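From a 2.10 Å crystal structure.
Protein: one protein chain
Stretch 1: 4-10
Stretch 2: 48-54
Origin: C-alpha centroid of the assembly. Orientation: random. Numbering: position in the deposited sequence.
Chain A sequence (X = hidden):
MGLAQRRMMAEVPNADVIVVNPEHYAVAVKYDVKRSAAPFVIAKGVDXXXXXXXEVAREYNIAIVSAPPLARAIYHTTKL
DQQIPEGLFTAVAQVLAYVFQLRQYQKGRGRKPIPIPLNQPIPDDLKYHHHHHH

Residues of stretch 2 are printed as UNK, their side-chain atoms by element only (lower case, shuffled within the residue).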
# COMPACT_ATOMS: atom_id res chain seq x y z
N ALA A 4 12.06 -5.45 -6.00
CA ALA A 4 13.03 -4.67 -5.23
C ALA A 4 14.18 -4.21 -6.13
O ALA A 4 15.31 -4.66 -6.00
CB ALA A 4 13.55 -5.47 -4.05
N GLN A 5 13.86 -3.31 -7.04
CA GLN A 5 14.74 -2.87 -8.11
C GLN A 5 14.90 -1.35 -8.07
O GLN A 5 14.04 -0.63 -7.54
CB GLN A 5 14.18 -3.29 -9.47
CG GLN A 5 14.53 -4.70 -9.87
CD GLN A 5 15.89 -4.76 -10.50
OE1 GLN A 5 16.09 -4.24 -11.60
NE2 GLN A 5 16.85 -5.35 -9.79
N ARG A 6 16.00 -0.87 -8.65
CA ARG A 6 16.12 0.56 -8.88
C ARG A 6 14.98 1.04 -9.75
O ARG A 6 14.45 2.14 -9.55
CB ARG A 6 17.46 0.90 -9.54
CG ARG A 6 18.69 0.67 -8.69
CD ARG A 6 19.96 0.89 -9.53
NE ARG A 6 19.91 0.18 -10.81
CZ ARG A 6 20.86 0.23 -11.74
NH1 ARG A 6 21.96 0.95 -11.53
NH2 ARG A 6 20.73 -0.44 -12.89
N ARG A 7 14.56 0.21 -10.72
CA ARG A 7 13.47 0.57 -11.62
C ARG A 7 12.15 0.70 -10.86
O ARG A 7 11.37 1.63 -11.09
CB ARG A 7 13.36 -0.46 -12.73
CG ARG A 7 12.23 -0.23 -13.71
CD ARG A 7 12.41 1.10 -14.43
NE ARG A 7 11.30 1.42 -15.33
CZ ARG A 7 10.23 2.13 -14.99
NH1 ARG A 7 10.12 2.61 -13.76
NH2 ARG A 7 9.27 2.38 -15.89
N MET A 8 11.90 -0.21 -9.92
CA MET A 8 10.76 -0.04 -9.04
C MET A 8 10.92 1.20 -8.15
O MET A 8 9.97 1.96 -7.97
CB MET A 8 10.58 -1.31 -8.20
CG MET A 8 9.36 -1.29 -7.30
SD MET A 8 9.53 -2.54 -6.00
CE MET A 8 10.82 -1.82 -5.01
N MET A 9 12.11 1.43 -7.61
CA MET A 9 12.29 2.55 -6.69
C MET A 9 12.08 3.89 -7.37
O MET A 9 11.61 4.84 -6.74
CB MET A 9 13.69 2.52 -6.06
CG MET A 9 13.81 1.53 -4.98
SD MET A 9 12.66 1.88 -3.66
CE MET A 9 12.81 0.34 -2.81
N ALA A 10 12.44 3.98 -8.65
CA ALA A 10 12.20 5.18 -9.45
C ALA A 10 10.72 5.52 -9.61
O ALA A 10 10.42 6.63 -10.07
CB ALA A 10 12.83 5.02 -10.84
N UNK A 48 14.08 -3.94 4.72
CA UNK A 48 14.88 -2.76 4.38
C UNK A 48 14.37 -2.08 3.12
O UNK A 48 14.41 -0.85 3.02
c UNK A 48 17.15 -1.95 3.67
o UNK A 48 17.37 -0.98 4.44
o UNK A 48 17.55 -2.00 2.49
c UNK A 48 16.34 -3.12 4.20
N UNK A 49 13.92 -2.87 2.15
CA UNK A 49 13.34 -2.29 0.95
C UNK A 49 12.08 -1.50 1.30
O UNK A 49 11.78 -0.48 0.68
c UNK A 49 14.36 -4.13 -0.47
c UNK A 49 12.37 -2.82 -1.32
c UNK A 49 13.05 -3.40 -0.09
N UNK A 50 11.34 -1.97 2.30
CA UNK A 50 10.19 -1.22 2.79
C UNK A 50 10.62 0.14 3.32
O UNK A 50 9.99 1.16 3.01
c UNK A 50 9.44 -2.04 3.85
N UNK A 51 11.73 0.20 4.08
CA UNK A 51 12.18 1.50 4.57
C UNK A 51 12.75 2.39 3.46
O UNK A 51 12.64 3.62 3.56
c UNK A 51 13.19 1.34 5.72
c UNK A 51 11.70 -0.15 8.88
c UNK A 51 11.98 2.33 7.71
c UNK A 51 11.33 2.21 8.94
c UNK A 51 11.19 0.97 9.52
c UNK A 51 12.51 1.22 7.07
c UNK A 51 12.35 -0.03 7.66
N UNK A 52 13.34 1.82 2.41
CA UNK A 52 13.77 2.68 1.30
C UNK A 52 12.57 3.26 0.56
O UNK A 52 12.59 4.43 0.17
c UNK A 52 15.89 2.76 -0.17
n UNK A 52 16.13 4.89 -3.40
c UNK A 52 16.63 4.25 -2.13
c UNK A 52 15.48 3.81 -1.23
c UNK A 52 14.69 1.93 0.33
N UNK A 53 11.50 2.48 0.40
CA UNK A 53 10.28 3.04 -0.17
C UNK A 53 9.76 4.17 0.70
O UNK A 53 9.43 5.26 0.22
c UNK A 53 8.85 -0.23 -1.67
c UNK A 53 9.23 1.93 -0.37
c UNK A 53 9.70 1.00 -1.47
c UNK A 53 7.83 2.55 -0.68
N UNK A 54 9.70 3.94 2.01
CA UNK A 54 9.19 4.96 2.92
C UNK A 54 10.05 6.23 2.87
O UNK A 54 9.51 7.35 2.80
c UNK A 54 9.10 4.39 4.33
n UNK A 54 7.40 2.00 8.51
c UNK A 54 8.06 2.65 5.82
n UNK A 54 7.64 4.21 9.11
c UNK A 54 7.68 3.26 8.18
c UNK A 54 8.00 3.36 4.47
n UNK A 54 7.98 3.59 6.93

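Position 48 has four side-chain atoms, two carbons and two oxygens. The second carbon carries both oxygens, which makes a short carboxylate. Nothing on stretch 1 lies within contact distance. This is Asp-48.

Position 49 has three side-chain carbons. The first, CB, carries the other two, so the side chain forks at once and has no polar atom. The CA-to-CB bond points toward stretch 1, and the side chain meets Ala-4, Met-8 and Met-9. This is Val-49. Its CG2 lies 3.9 Å from Ala-4 CB. Its CG1 lies 3.5 Å from Met-9 CE and 4.1 Å from Met-8 CE.

Position 50 has a single side-chain carbon. It points away from stretch 1 and touches nothing there. This is Ala-50.

Position 51 has seven side-chain carbons: one, then a ring of six. No oxygen sits on the ring. The CA-to-CB bond points away from stretch 1, and the side chain makes no contact with it. This is Phe-51.

Position 52 has four carbons in a row ending in a nitrogen. CB points toward stretch 1 and lies 4.0 Å from Met-9 CE. The unbranched chain with a terminal amine is Lys-52. Its chi1 of -139° falls between the usual wells.

Position 53 has four side-chain carbons, forked at the first, with one arm two carbons long. CB is directed sideways, but the end of the side chain comes nearer to stretch 1 and meets Met-8 and Met-9. This is Ile-53. Its CG1 lies 3.5 Å from Met-9 CE, and its CD1 lies 4.2 Å from Met-8 CE. Both contacts are made by the longer arm.

Position 54 has three carbons, a nitrogen, then a carbon carrying two more nitrogens. This guanidinium chain makes no contact with stretch 1. It is Arg-54.

The contact is apolar, and no hydrogen bond crosses it. Stretch 2 is helical throughout. Val-49 and Ile-53 are one turn apart, joined by the backbone hydrogen bond from Ile-53 N to Val-49 O at 3.0 Å, so both can reach stretch 1. Met-9 is the main partner, with 92 Å² covered. Its CB is directed sideways, but chi1 and chi2, both m, are followed by a chi3 of t, and its methyl reaches Val-49, Lys-52 and Ile-53. Met-8 and Ala-4 add smaller contacts. In all, 243 Å² is buried, both sides summed.

Stretch 2 48-54: DVAFKIR
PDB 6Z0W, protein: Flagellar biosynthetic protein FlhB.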